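Long-range contacts in phytase (Debaryomyces castellii, PDB 2GFI), which releases phosphate from phytate (inositol hexakisphosphate) by hydrolysis, as a 3-phytase of the histidine acid phosphatase family: residues 204-209 and 330-335; 307-312 and 337-342; 343-348 and 388-393. All coordinates share one frame; numbering follows the deposited sequence.

Interaction 1. Residues 204-209 and 330-335; sequences SLTPRD and FTHDTD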
ATOM      1  N   SER A 204     -36.334  15.251  16.958  1.00 33.48           N
ATOM      2  CA  SER A 204     -36.100  15.000  15.531  1.00 32.36           C
ATOM      3  C   SER A 204     -34.626  14.687  15.335  1.00 31.37           C
ATOM      4  O   SER A 204     -33.776  15.217  16.045  1.00 30.92           O
ATOM      5  CB  SER A 204     -36.423  16.268  14.755  1.00 31.90           C
ATOM      6  OG  SER A 204     -36.322  16.061  13.369  1.00 32.24           O
ATOM      7  N   LEU A 205     -34.339  13.814  14.381  1.00 30.76           N
ATOM      8  CA  LEU A 205     -32.966  13.630  13.894  1.00 29.73           C
ATOM      9  C   LEU A 205     -32.680  14.613  12.770  1.00 29.78           C
ATOM     10  O   LEU A 205     -31.559  14.720  12.300  1.00 30.44           O
ATOM     11  CB  LEU A 205     -32.730  12.182  13.461  1.00 28.75           C
ATOM     12  CG  LEU A 205     -32.478  11.231  14.622  1.00 26.46           C
ATOM     13  CD1 LEU A 205     -32.502   9.812  14.160  1.00 23.14           C
ATOM     14  CD2 LEU A 205     -31.177  11.582  15.422  1.00 22.64           C
ATOM     15  N   THR A 206     -33.713  15.338  12.357  1.00 29.83           N
ATOM     16  CA  THR A 206     -33.593  16.390  11.351  1.00 29.84           C
ATOM     17  C   THR A 206     -34.248  17.676  11.880  1.00 30.15           C
ATOM     18  O   THR A 206     -35.190  18.158  11.282  1.00 30.07           O
ATOM     19  CB  THR A 206     -34.282  15.965  10.007  1.00 29.75           C
ATOM     20  OG1 THR A 206     -35.661  15.615  10.244  1.00 29.40           O
ATOM     21  CG2 THR A 206     -33.671  14.690   9.435  1.00 27.65           C
ATOM     22  N   PRO A 207     -33.759  18.228  12.994  1.00 30.83           N
ATOM     23  CA  PRO A 207     -34.400  19.404  13.611  1.00 31.07           C
ATOM     24  C   PRO A 207     -34.439  20.646  12.718  1.00 32.00           C
ATOM     25  O   PRO A 207     -35.252  21.562  12.959  1.00 33.01           O
ATOM     26  CB  PRO A 207     -33.547  19.661  14.851  1.00 31.05           C
ATOM     27  CG  PRO A 207     -32.215  19.014  14.525  1.00 30.99           C
ATOM     28  CD  PRO A 207     -32.574  17.777  13.753  1.00 30.38           C
ATOM     29  N   ARG A 208     -33.603  20.696  11.683  1.00 31.87           N
ATOM     30  CA  ARG A 208     -33.686  21.822  10.760  1.00 32.08           C
ATOM     31  C   ARG A 208     -35.060  21.878  10.072  1.00 32.81           C
ATOM     32  O   ARG A 208     -35.460  22.941   9.618  1.00 33.48           O
ATOM     33  CB  ARG A 208     -32.591  21.740   9.696  1.00 31.03           C
ATOM     34  CG  ARG A 208     -32.809  20.623   8.712  1.00 29.90           C
ATOM     35  CD  ARG A 208     -31.605  20.232   7.960  1.00 29.21           C
ATOM     36  NE  ARG A 208     -31.644  18.810   7.656  1.00 30.40           N
ATOM     37  CZ  ARG A 208     -32.032  18.308   6.494  1.00 30.36           C
ATOM     38  NH1 ARG A 208     -32.395  19.132   5.512  1.00 28.75           N
ATOM     39  NH2 ARG A 208     -32.047  16.988   6.317  1.00 29.92           N
ATOM     40  N   ASP A 209     -35.733  20.728   9.955  1.00 33.06           N
ATOM     41  CA  ASP A 209     -37.012  20.627   9.269  1.00 34.39           C
ATOM     42  C   ASP A 209     -38.117  21.448   9.975  1.00 35.21           C
ATOM     43  O   ASP A 209     -38.944  22.089   9.319  1.00 34.90           O
ATOM     44  CB  ASP A 209     -37.440  19.154   9.167  1.00 34.59           C
ATOM     45  CG  ASP A 209     -36.617  18.365   8.156  1.00 34.94           C
ATOM     46  OD1 ASP A 209     -35.798  18.946   7.428  1.00 34.98           O
ATOM     47  OD2 ASP A 209     -36.722  17.142   8.013  1.00 36.22           O
ATOM     48  N   PHE A 330     -29.077   7.793  12.897  1.00 24.06           N
ATOM     49  CA  PHE A 330     -28.859   7.808  11.468  1.00 23.63           C
ATOM     50  C   PHE A 330     -29.680   8.928  10.881  1.00 24.03           C
ATOM     51  O   PHE A 330     -30.865   9.017  11.142  1.00 23.88           O
ATOM     52  CB  PHE A 330     -29.287   6.472  10.884  1.00 22.60           C
ATOM     53  CG  PHE A 330     -28.444   5.356  11.343  1.00 22.18           C
ATOM     54  CD1 PHE A 330     -27.313   4.993  10.624  1.00 20.32           C
ATOM     55  CD2 PHE A 330     -28.738   4.696  12.536  1.00 21.11           C
ATOM     56  CE1 PHE A 330     -26.510   3.984  11.069  1.00 19.68           C
ATOM     57  CE2 PHE A 330     -27.940   3.687  12.992  1.00 20.55           C
ATOM     58  CZ  PHE A 330     -26.814   3.327  12.257  1.00 21.44           C
ATOM     59  N   THR A 331     -29.039   9.775  10.083  1.00 24.56           N
ATOM     60  CA  THR A 331     -29.686  10.945   9.550  1.00 25.36           C
ATOM     61  C   THR A 331     -28.896  11.424   8.316  1.00 25.69           C
ATOM     62  O   THR A 331     -28.174  10.633   7.740  1.00 26.72           O
ATOM     63  CB  THR A 331     -29.847  12.005  10.661  1.00 26.07           C
ATOM     64  OG1 THR A 331     -30.610  13.118  10.159  1.00 29.08           O
ATOM     65  CG2 THR A 331     -28.499  12.596  11.080  1.00 24.94           C
ATOM     66  N   HIS A 332     -29.054  12.673   7.881  1.00 25.69           N
ATOM     67  CA  HIS A 332     -28.433  13.135   6.650  1.00 26.13           C
ATOM     68  C   HIS A 332     -27.148  13.901   6.943  1.00 26.26           C
ATOM     69  O   HIS A 332     -26.871  14.252   8.078  1.00 26.52           O
ATOM     70  CB  HIS A 332     -29.388  14.072   5.892  1.00 26.82           C
ATOM     71  CG  HIS A 332     -30.628  13.402   5.393  1.00 28.04           C
ATOM     72  ND1 HIS A 332     -31.763  13.272   6.168  1.00 29.75           N
ATOM     73  CD2 HIS A 332     -30.923  12.850   4.191  1.00 27.77           C
ATOM     74  CE1 HIS A 332     -32.704  12.664   5.464  1.00 29.25           C
ATOM     75  NE2 HIS A 332     -32.217  12.386   4.268  1.00 30.38           N
ATOM     76  N   ASP A 333     -26.371  14.182   5.910  1.00 26.62           N
ATOM     77  CA  ASP A 333     -25.176  14.983   6.079  1.00 27.54           C
ATOM     78  C   ASP A 333     -25.514  16.337   6.684  1.00 27.00           C
ATOM     79  O   ASP A 333     -24.810  16.831   7.593  1.00 27.46           O
ATOM     80  CB  ASP A 333     -24.418  15.142   4.751  1.00 28.33           C
ATOM     81  CG  ASP A 333     -25.298  15.616   3.603  1.00 31.22           C
ATOM     82  OD1 ASP A 333     -26.539  15.771   3.745  1.00 35.51           O
ATOM     83  OD2 ASP A 333     -24.820  15.857   2.480  1.00 35.91           O
ATOM     84  N   THR A 334     -26.613  16.913   6.205  1.00 26.54           N
ATOM     85  CA  THR A 334     -27.031  18.241   6.598  1.00 26.28           C
ATOM     86  C   THR A 334     -27.268  18.314   8.087  1.00 25.66           C
ATOM     87  O   THR A 334     -26.906  19.283   8.719  1.00 25.87           O
ATOM     88  CB  THR A 334     -28.272  18.677   5.807  1.00 26.55           C
ATOM     89  OG1 THR A 334     -27.921  18.806   4.422  1.00 27.94           O
ATOM     90  CG2 THR A 334     -28.643  20.115   6.175  1.00 26.77           C
ATOM     91  N   ASP A 335     -27.808  17.250   8.657  1.00 25.65           N
ATOM     92  CA  ASP A 335     -28.166  17.262  10.055  1.00 25.99           C
ATOM     93  C   ASP A 335     -26.945  17.104  10.899  1.00 26.00           C
ATOM     94  O   ASP A 335     -26.815  17.744  11.958  1.00 25.67           O
ATOM     95  CB  ASP A 335     -29.153  16.167  10.303  1.00 26.26           C
ATOM     96  CG  ASP A 335     -30.367  16.349   9.460  1.00 28.88           C
ATOM     97  OD1 ASP A 335     -31.064  17.355   9.744  1.00 31.23           O
ATOM     98  OD2 ASP A 335     -30.665  15.606   8.476  1.00 30.62           O
TER
HETATM   99  O   HOH W   1     -30.851  19.271  11.389  1.00 25.61           O
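The loop 204-209 runs past the point where strand 326-331 gives way to helix 333-343, bringing the CA of T206 within 5.6 Å of the CA of D335 and L205 opposite T331. R208 and D335 carry the contact. The arginine grips the carboxylate side-on: R208 NE donates to D335 OD1 at 2.6 Å, nearly straight (168°), and NH2 donates to D335 OD2 at 2.9 Å. Both oxygens lie close to the guanidinium plane, but that plane is turned 43° from the carboxylate; OD2 is met on its syn side, OD1 from above the carboxylate plane. D335 OD1 also accepts from a water, which in turn takes the backbone N-H of R208. T334 and D209 lie over opposite faces of the guanidinium; D209 OD1 makes only a long salt bridge there, by charge, with no N-H pointing at it. T334 CG2 also packs on R208 CD at 3.5 Å. This strand-to-helix turn carries the histidine-aspartate pair of the histidine acid phosphatases: H332 at the N-cap position, then D333, the predicted proton donor, in the first turn of the helix. The H332 side chain lies about 4 Å from that of H70, the predicted nucleophile, and D333 forms a salt bridge with R69. T331 OG1, anti to its own backbone N (chi1 -174°), donates to L205 O at 2.8 Å from above the carbonyl plane. T206 turns CG2 to D335 OD2, 3.3 Å away, and to the edge of the H332 ring, while its OG1 donates to D209 OD2.

Interaction 2. Residues 307-312 and 337-342; sequences STLLNA and EIFHSA. With NAG (2-acetamido-2-deoxy-beta-D-glucopyranose), chain C.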
ATOM      1  N   SER A 307     -27.695  22.511  18.329  1.00 30.82           N
ATOM      2  CA  SER A 307     -27.653  22.416  19.789  1.00 30.97           C
ATOM      3  C   SER A 307     -28.690  21.475  20.351  1.00 30.71           C
ATOM      4  O   SER A 307     -28.571  21.057  21.504  1.00 31.43           O
ATOM      5  CB  SER A 307     -27.845  23.792  20.438  1.00 31.20           C
ATOM      6  OG  SER A 307     -26.765  24.642  20.137  1.00 31.15           O
ATOM      7  N   THR A 308     -29.705  21.151  19.557  1.00 30.10           N
ATOM      8  CA  THR A 308     -30.725  20.231  20.015  1.00 30.12           C
ATOM      9  C   THR A 308     -30.126  18.863  20.218  1.00 30.46           C
ATOM     10  O   THR A 308     -30.286  18.276  21.313  1.00 30.91           O
ATOM     11  CB  THR A 308     -31.987  20.189  19.093  1.00 30.25           C
ATOM     12  OG1 THR A 308     -31.612  19.805  17.767  1.00 30.58           O
ATOM     13  CG2 THR A 308     -32.566  21.572  18.911  1.00 29.82           C
ATOM     14  N   LEU A 309     -29.412  18.361  19.199  1.00 30.43           N
ATOM     15  CA  LEU A 309     -28.703  17.077  19.326  1.00 30.49           C
ATOM     16  C   LEU A 309     -27.510  17.168  20.243  1.00 29.42           C
ATOM     17  O   LEU A 309     -27.180  16.198  20.875  1.00 29.63           O
ATOM     18  CB  LEU A 309     -28.293  16.474  17.966  1.00 31.59           C
ATOM     19  CG  LEU A 309     -29.433  15.978  17.069  1.00 32.92           C
ATOM     20  CD1 LEU A 309     -28.905  15.489  15.719  1.00 34.89           C
ATOM     21  CD2 LEU A 309     -30.302  14.902  17.764  1.00 33.36           C
ATOM     22  N   LEU A 310     -26.855  18.326  20.323  1.00 28.91           N
ATOM     23  CA  LEU A 310     -25.721  18.467  21.249  1.00 27.56           C
ATOM     24  C   LEU A 310     -26.177  18.333  22.699  1.00 27.87           C
ATOM     25  O   LEU A 310     -25.548  17.605  23.477  1.00 27.24           O
ATOM     26  CB  LEU A 310     -24.972  19.772  21.018  1.00 27.51           C
ATOM     27  CG  LEU A 310     -23.665  19.949  21.794  1.00 26.60           C
ATOM     28  CD1 LEU A 310     -22.700  18.891  21.361  1.00 27.68           C
ATOM     29  CD2 LEU A 310     -23.111  21.348  21.602  1.00 26.51           C
ATOM     30  N   ASN A 311     -27.291  19.008  23.037  1.00 28.46           N
ATOM     31  CA  ASN A 311     -27.947  18.895  24.373  1.00 28.31           C
ATOM     32  C   ASN A 311     -28.382  17.483  24.722  1.00 27.14           C
ATOM     33  O   ASN A 311     -28.096  16.989  25.816  1.00 27.86           O
ATOM     34  CB  ASN A 311     -29.186  19.790  24.435  1.00 29.31           C
ATOM     35  CG  ASN A 311     -28.857  21.242  24.723  1.00 31.34           C
ATOM     36  OD1 ASN A 311     -27.720  21.569  25.080  1.00 33.32           O
ATOM     37  ND2 ASN A 311     -29.874  22.120  24.592  1.00 35.14           N
ATOM     38  N   ALA A 312     -29.058  16.836  23.783  1.00 26.05           N
ATOM     39  CA  ALA A 312     -29.581  15.486  23.945  1.00 26.06           C
ATOM     40  C   ALA A 312     -28.459  14.498  24.206  1.00 26.38           C
ATOM     41  O   ALA A 312     -28.511  13.703  25.171  1.00 26.07           O
ATOM     42  CB  ALA A 312     -30.373  15.072  22.702  1.00 26.01           C
ATOM     43  N   GLU A 337     -24.006  18.026   9.796  1.00 24.33           N
ATOM     44  CA  GLU A 337     -23.243  19.276   9.642  1.00 24.71           C
ATOM     45  C   GLU A 337     -23.718  20.315  10.606  1.00 23.59           C
ATOM     46  O   GLU A 337     -22.918  20.964  11.252  1.00 23.87           O
ATOM     47  CB  GLU A 337     -23.336  19.878   8.243  1.00 24.98           C
ATOM     48  CG  GLU A 337     -22.191  19.487   7.386  1.00 28.29           C
ATOM     49  CD  GLU A 337     -22.121  20.289   6.125  1.00 30.30           C
ATOM     50  OE1 GLU A 337     -21.058  20.927   5.892  1.00 26.93           O
ATOM     51  OE2 GLU A 337     -23.126  20.228   5.375  1.00 32.75           O
ATOM     52  N   ILE A 338     -25.029  20.479  10.673  1.00 23.13           N
ATOM     53  CA  ILE A 338     -25.637  21.417  11.597  1.00 23.63           C
ATOM     54  C   ILE A 338     -25.332  21.009  13.041  1.00 23.68           C
ATOM     55  O   ILE A 338     -24.969  21.840  13.858  1.00 24.05           O
ATOM     56  CB  ILE A 338     -27.157  21.505  11.322  1.00 23.84           C
ATOM     57  CG1 ILE A 338     -27.414  22.115   9.921  1.00 23.64           C
ATOM     58  CG2 ILE A 338     -27.863  22.244  12.455  1.00 22.68           C
ATOM     59  CD1 ILE A 338     -28.819  21.896   9.394  1.00 22.53           C
ATOM     60  N   PHE A 339     -25.451  19.722  13.340  1.00 23.65           N
ATOM     61  CA  PHE A 339     -24.990  19.186  14.623  1.00 24.53           C
ATOM     62  C   PHE A 339     -23.573  19.680  14.929  1.00 24.26           C
ATOM     63  O   PHE A 339     -23.345  20.252  15.989  1.00 24.68           O
ATOM     64  CB  PHE A 339     -25.086  17.648  14.604  1.00 24.98           C
ATOM     65  CG  PHE A 339     -24.741  16.972  15.902  1.00 26.45           C
ATOM     66  CD1 PHE A 339     -24.710  17.663  17.112  1.00 27.30           C
ATOM     67  CD2 PHE A 339     -24.497  15.599  15.917  1.00 28.19           C
ATOM     68  CE1 PHE A 339     -24.414  16.984  18.313  1.00 27.40           C
ATOM     69  CE2 PHE A 339     -24.169  14.924  17.128  1.00 28.76           C
ATOM     70  CZ  PHE A 339     -24.152  15.620  18.312  1.00 26.45           C
ATOM     71  N   HIS A 340     -22.648  19.514  13.982  1.00 23.87           N
ATOM     72  CA  HIS A 340     -21.246  19.971  14.119  1.00 23.45           C
ATOM     73  C   HIS A 340     -21.071  21.460  14.228  1.00 23.70           C
ATOM     74  O   HIS A 340     -20.112  21.937  14.837  1.00 23.43           O
ATOM     75  CB  HIS A 340     -20.357  19.432  12.976  1.00 23.13           C
ATOM     76  CG  HIS A 340     -19.862  18.044  13.231  1.00 22.29           C
ATOM     77  ND1 HIS A 340     -18.641  17.785  13.834  1.00 20.94           N
ATOM     78  CD2 HIS A 340     -20.450  16.845  13.031  1.00 21.44           C
ATOM     79  CE1 HIS A 340     -18.493  16.480  13.972  1.00 20.50           C
ATOM     80  NE2 HIS A 340     -19.577  15.887  13.496  1.00 22.04           N
ATOM     81  N   SER A 341     -22.004  22.208  13.655  1.00 24.66           N
ATOM     82  CA  SER A 341     -22.038  23.654  13.895  1.00 25.33           C
ATOM     83  C   SER A 341     -22.120  23.931  15.407  1.00 25.92           C
ATOM     84  O   SER A 341     -21.473  24.844  15.919  1.00 25.93           O
ATOM     85  CB  SER A 341     -23.229  24.274  13.186  1.00 25.35           C
ATOM     86  OG  SER A 341     -23.045  25.659  13.077  1.00 25.05           O
ATOM     87  N   ALA A 342     -22.900  23.124  16.121  1.00 25.33           N
ATOM     88  CA  ALA A 342     -22.952  23.280  17.548  1.00 25.27           C
ATOM     89  C   ALA A 342     -21.822  22.544  18.270  1.00 25.42           C
ATOM     90  O   ALA A 342     -21.309  23.084  19.242  1.00 26.68           O
ATOM     91  CB  ALA A 342     -24.312  22.900  18.097  1.00 24.79           C
TER
HETATM   92  C1  NAG C 800     -29.734  23.404  25.260  1.00 37.79           C
HETATM   93  C2  NAG C 800     -30.877  24.281  24.695  1.00 40.55           C
HETATM   94  C3  NAG C 800     -31.050  25.602  25.477  1.00 41.82           C
HETATM   95  C4  NAG C 800     -31.151  25.342  26.992  1.00 43.43           C
HETATM   96  C5  NAG C 800     -29.899  24.523  27.359  1.00 41.88           C
HETATM   97  C6  NAG C 800     -29.800  24.170  28.829  1.00 41.90           C
HETATM   98  C7  NAG C 800     -31.415  23.938  22.291  1.00 41.16           C
HETATM   99  C8  NAG C 800     -31.402  24.646  20.963  1.00 37.74           C
HETATM  100  N2  NAG C 800     -30.699  24.532  23.263  1.00 39.23           N
HETATM  101  O3  NAG C 800     -32.181  26.269  24.981  1.00 41.16           O
HETATM  102  O4  NAG C 800     -31.340  26.517  27.805  1.00 44.69           O
HETATM  103  O5  NAG C 800     -29.891  23.285  26.652  1.00 38.94           O
HETATM  104  O6  NAG C 800     -28.692  23.310  28.928  1.00 43.40           O
HETATM  105  O7  NAG C 800     -32.054  22.882  22.412  1.00 38.99           O
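The backbone of helix 302-318, rather than a side chain alone, meets the ring of F339: F339 CE1 lies 3.4 Å from L310 N, while L309 CB sits over one face, 3.9 Å from the ring centroid, in a CH-pi contact. L310 CB lies at the ring's edge, in its plane, and the L310 and F339 side chains cross at about a right angle. L310 CD2 continues to A342, 3.4 Å from its O, and A342 CB in turn packs 3.4 Å from S307 N. An alanine in place of F339 would probably leave L309 CB without its aromatic face and open a gap beside the backbone of L310. The CB of N311 points away from segment 337-342, and its ND2 carries the N-linked sugar; the acetamide methyl C8 of that sugar rests 3.7 Å from S307 CB. Segments 307-312 of helix 302-318 and 337-342 of helix 333-343 approach to 8.0 Å between axes, at a crossing angle of -68°. Helix 412-423 packs against S307, L310 and N311, and R422 NE of that helix donates a hydrogen bond to A342 O. F339 also meets F67 of the central strand 59-69 edge-to-face.

Interaction 3. Residues 343-348 and 388-393; sequences IGILIP and VRYVIN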
ATOM      1  N   ILE A 343     -21.441  21.339  17.836  1.00 24.95           N
ATOM      2  CA  ILE A 343     -20.280  20.635  18.440  1.00 24.34           C
ATOM      3  C   ILE A 343     -19.050  21.511  18.429  1.00 24.91           C
ATOM      4  O   ILE A 343     -18.335  21.613  19.429  1.00 25.56           O
ATOM      5  CB  ILE A 343     -19.947  19.287  17.744  1.00 24.36           C
ATOM      6  CG1 ILE A 343     -21.117  18.293  17.864  1.00 23.96           C
ATOM      7  CG2 ILE A 343     -18.681  18.673  18.368  1.00 22.96           C
ATOM      8  CD1 ILE A 343     -21.108  17.157  16.829  1.00 22.76           C
ATOM      9  N   GLY A 344     -18.787  22.154  17.300  1.00 24.70           N
ATOM     10  CA  GLY A 344     -17.731  23.142  17.266  1.00 24.76           C
ATOM     11  C   GLY A 344     -16.307  22.636  17.272  1.00 24.99           C
ATOM     12  O   GLY A 344     -15.397  23.379  17.564  1.00 26.64           O
ATOM     13  N   ILE A 345     -16.079  21.393  16.901  1.00 24.67           N
ATOM     14  CA  ILE A 345     -14.704  20.884  16.831  1.00 23.91           C
ATOM     15  C   ILE A 345     -14.082  20.933  15.425  1.00 24.44           C
ATOM     16  O   ILE A 345     -12.864  20.842  15.261  1.00 24.79           O
ATOM     17  CB  ILE A 345     -14.642  19.464  17.424  1.00 22.57           C
ATOM     18  CG1 ILE A 345     -15.595  18.540  16.669  1.00 20.48           C
ATOM     19  CG2 ILE A 345     -14.989  19.536  18.894  1.00 22.79           C
ATOM     20  CD1 ILE A 345     -15.419  17.078  17.022  1.00 19.08           C
ATOM     21  N   LEU A 346     -14.915  21.041  14.404  1.00 25.42           N
ATOM     22  CA  LEU A 346     -14.397  21.108  13.040  1.00 26.06           C
ATOM     23  C   LEU A 346     -14.845  22.395  12.342  1.00 26.98           C
ATOM     24  O   LEU A 346     -14.906  22.471  11.111  1.00 27.25           O
ATOM     25  CB  LEU A 346     -14.759  19.840  12.269  1.00 25.54           C
ATOM     26  CG  LEU A 346     -13.949  18.613  12.709  1.00 23.64           C
ATOM     27  CD1 LEU A 346     -14.557  17.360  12.131  1.00 23.21           C
ATOM     28  CD2 LEU A 346     -12.473  18.737  12.294  1.00 20.78           C
ATOM     29  N   ILE A 347     -15.110  23.412  13.167  1.00 27.69           N
ATOM     30  CA  ILE A 347     -15.624  24.714  12.719  1.00 28.10           C
ATOM     31  C   ILE A 347     -14.506  25.774  12.747  1.00 28.54           C
ATOM     32  O   ILE A 347     -13.844  25.952  13.760  1.00 28.48           O
ATOM     33  CB  ILE A 347     -16.861  25.133  13.616  1.00 27.80           C
ATOM     34  CG1 ILE A 347     -17.902  24.013  13.681  1.00 26.70           C
ATOM     35  CG2 ILE A 347     -17.486  26.458  13.158  1.00 26.76           C
ATOM     36  CD1 ILE A 347     -18.278  23.397  12.336  1.00 26.92           C
ATOM     37  N   PRO A 348     -14.294  26.487  11.646  1.00 29.51           N
ATOM     38  CA  PRO A 348     -13.262  27.532  11.618  1.00 30.73           C
ATOM     39  C   PRO A 348     -13.693  28.705  12.512  1.00 32.34           C
ATOM     40  O   PRO A 348     -14.892  28.870  12.753  1.00 32.04           O
ATOM     41  CB  PRO A 348     -13.237  27.970  10.147  1.00 29.79           C
ATOM     42  CG  PRO A 348     -14.573  27.700   9.667  1.00 29.32           C
ATOM     43  CD  PRO A 348     -15.027  26.397  10.370  1.00 29.32           C
ATOM     44  N   VAL A 388     -14.865  12.120  27.711  1.00 26.01           N
ATOM     45  CA  VAL A 388     -15.645  12.124  26.497  1.00 25.55           C
ATOM     46  C   VAL A 388     -14.702  12.538  25.353  1.00 24.39           C
ATOM     47  O   VAL A 388     -13.846  13.384  25.529  1.00 22.89           O
ATOM     48  CB  VAL A 388     -16.848  13.096  26.676  1.00 25.96           C
ATOM     49  CG1 VAL A 388     -17.498  13.397  25.388  1.00 28.09           C
ATOM     50  CG2 VAL A 388     -17.888  12.465  27.626  1.00 27.29           C
ATOM     51  N   ARG A 389     -14.826  11.913  24.192  1.00 23.55           N
ATOM     52  CA  ARG A 389     -14.134  12.445  23.027  1.00 22.83           C
ATOM     53  C   ARG A 389     -14.895  12.099  21.760  1.00 22.45           C
ATOM     54  O   ARG A 389     -15.730  11.190  21.747  1.00 21.88           O
ATOM     55  CB  ARG A 389     -12.677  11.949  22.949  1.00 22.20           C
ATOM     56  CG  ARG A 389     -12.548  10.507  22.560  1.00 21.50           C
ATOM     57  CD  ARG A 389     -11.120  10.093  22.337  1.00 19.09           C
ATOM     58  NE  ARG A 389     -11.050   8.679  22.055  1.00 16.92           N
ATOM     59  CZ  ARG A 389      -9.916   8.012  21.943  1.00 20.05           C
ATOM     60  NH1 ARG A 389      -8.754   8.659  22.120  1.00 18.62           N
ATOM     61  NH2 ARG A 389      -9.938   6.699  21.683  1.00 18.56           N
ATOM     62  N   TYR A 390     -14.582  12.840  20.703  1.00 22.50           N
ATOM     63  CA  TYR A 390     -15.183  12.654  19.394  1.00 22.24           C
ATOM     64  C   TYR A 390     -14.280  11.886  18.437  1.00 21.79           C
ATOM     65  O   TYR A 390     -13.093  12.169  18.349  1.00 21.67           O
ATOM     66  CB  TYR A 390     -15.447  14.012  18.794  1.00 22.59           C
ATOM     67  CG  TYR A 390     -16.675  14.663  19.338  1.00 23.19           C
ATOM     68  CD1 TYR A 390     -17.911  14.489  18.698  1.00 22.49           C
ATOM     69  CD2 TYR A 390     -16.622  15.451  20.501  1.00 22.40           C
ATOM     70  CE1 TYR A 390     -19.042  15.094  19.187  1.00 21.73           C
ATOM     71  CE2 TYR A 390     -17.775  16.062  21.003  1.00 22.27           C
ATOM     72  CZ  TYR A 390     -18.966  15.867  20.347  1.00 23.04           C
ATOM     73  OH  TYR A 390     -20.106  16.461  20.830  1.00 25.78           O
ATOM     74  N   VAL A 391     -14.864  10.937  17.705  1.00 21.05           N
ATOM     75  CA  VAL A 391     -14.189  10.255  16.621  1.00 20.03           C
ATOM     76  C   VAL A 391     -15.061  10.522  15.386  1.00 20.52           C
ATOM     77  O   VAL A 391     -16.179   9.989  15.259  1.00 20.88           O
ATOM     78  CB  VAL A 391     -14.028   8.729  16.913  1.00 20.17           C
ATOM     79  CG1 VAL A 391     -12.986   8.109  16.016  1.00 18.59           C
ATOM     80  CG2 VAL A 391     -13.635   8.471  18.387  1.00 19.16           C
ATOM     81  N   ILE A 392     -14.560  11.384  14.489  1.00 19.49           N
ATOM     82  CA  ILE A 392     -15.277  11.777  13.298  1.00 17.93           C
ATOM     83  C   ILE A 392     -14.615  11.043  12.148  1.00 18.51           C
ATOM     84  O   ILE A 392     -13.409  11.186  11.895  1.00 18.58           O
ATOM     85  CB  ILE A 392     -15.132  13.255  13.085  1.00 18.02           C
ATOM     86  CG1 ILE A 392     -15.401  14.035  14.382  1.00 17.74           C
ATOM     87  CG2 ILE A 392     -15.978  13.708  11.849  1.00 15.95           C
ATOM     88  CD1 ILE A 392     -16.727  13.650  15.075  1.00 20.16           C
ATOM     89  N   ASN A 393     -15.394  10.219  11.471  1.00 18.80           N
ATOM     90  CA  ASN A 393     -14.887   9.438  10.343  1.00 18.89           C
ATOM     91  C   ASN A 393     -13.540   8.815  10.642  1.00 18.90           C
ATOM     92  O   ASN A 393     -12.579   8.956   9.880  1.00 18.48           O
ATOM     93  CB  ASN A 393     -14.877  10.304   9.125  1.00 18.56           C
ATOM     94  CG  ASN A 393     -16.203  10.875   8.893  1.00 17.98           C
ATOM     95  OD1 ASN A 393     -16.370  12.080   8.739  1.00 20.39           O
ATOM     96  ND2 ASN A 393     -17.194  10.018   8.931  1.00 17.43           N
TER
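I343 and Y390 reach toward each other tip to tip, with I343 CG2 over one face of the tyrosine ring. I343 CG2 is 3.4 Å from Y390 CZ and 3.8 Å from the ring centroid, a CH-pi contact displaced toward the hydroxyl end of the ring. I343 CG1 adds a contact with Y390 OH at 3.6 Å. At the other end of the ring, I345 CD1 packs 3.5 Å from Y390 CB and touches CG, its side chain crossing the tyrosine obliquely. I345 CD1 also reaches I392 CG1 at 4.0 Å, so I345 bridges the two strand residues. L346 completes the row: its CD1 lies 3.9 Å from I392 CG2, the two side chains sliding past each other in opposite directions.

The contacts are almost all between carbon atoms, and the backbones stay well apart, the CA atoms of I345 and Y390 being 8.6 Å from each other. G344 comes straight after helix 333-343 and has positive phi (74°), a conformation glycine adopts easily; there the chain leaves the helix and passes into the loop that presents I345 and L346. A chi1 of 58° sets I345 CG1 between the backbone N and the carbonyl carbon, from where CD1 extends to Y390 and I392. On the strand, Y390 and I392 point toward the loop while V391 between them points away, the alternation of an extended strand. The polar tip of the tyrosine is fixed by a hydrogen bond between Y390 OH and Y415 OH, and I343 O is hydrogen-bonded to Y418 OH; both tyrosines belong to helix 412-423. L310 of helix 302-318 packs on I343 and Y390. I397 of strand 395-397, antiparallel to strand 385-392, touches I345, L346 and I392, and strand 374-382 pairs with strand 385-392 as another antiparallel neighbour in the central sheet.

Overall arrangement
From the N terminus, the loop 204-209 comes first and pairs far ahead with 330-335, so interaction 1 closes a largely helical span of 120 residues. Interaction 2 opens inside that span, at 307-312, and closes beyond it at 337-342; the two therefore cross. They share helix 333-343 and touch directly, P207 against T308 and R208 against I338. Interaction 3 follows in series, closing the 39 residues between 343-348 and 388-393, and packs on interaction 2 where L310 and H340 meet its residues. It does not touch interaction 1; the centres of interactions 1 and 3 are about 17 Å apart. Together they tie helix 333-343 and the loop after it to loop 204-209, helix 302-318 and the central sheet.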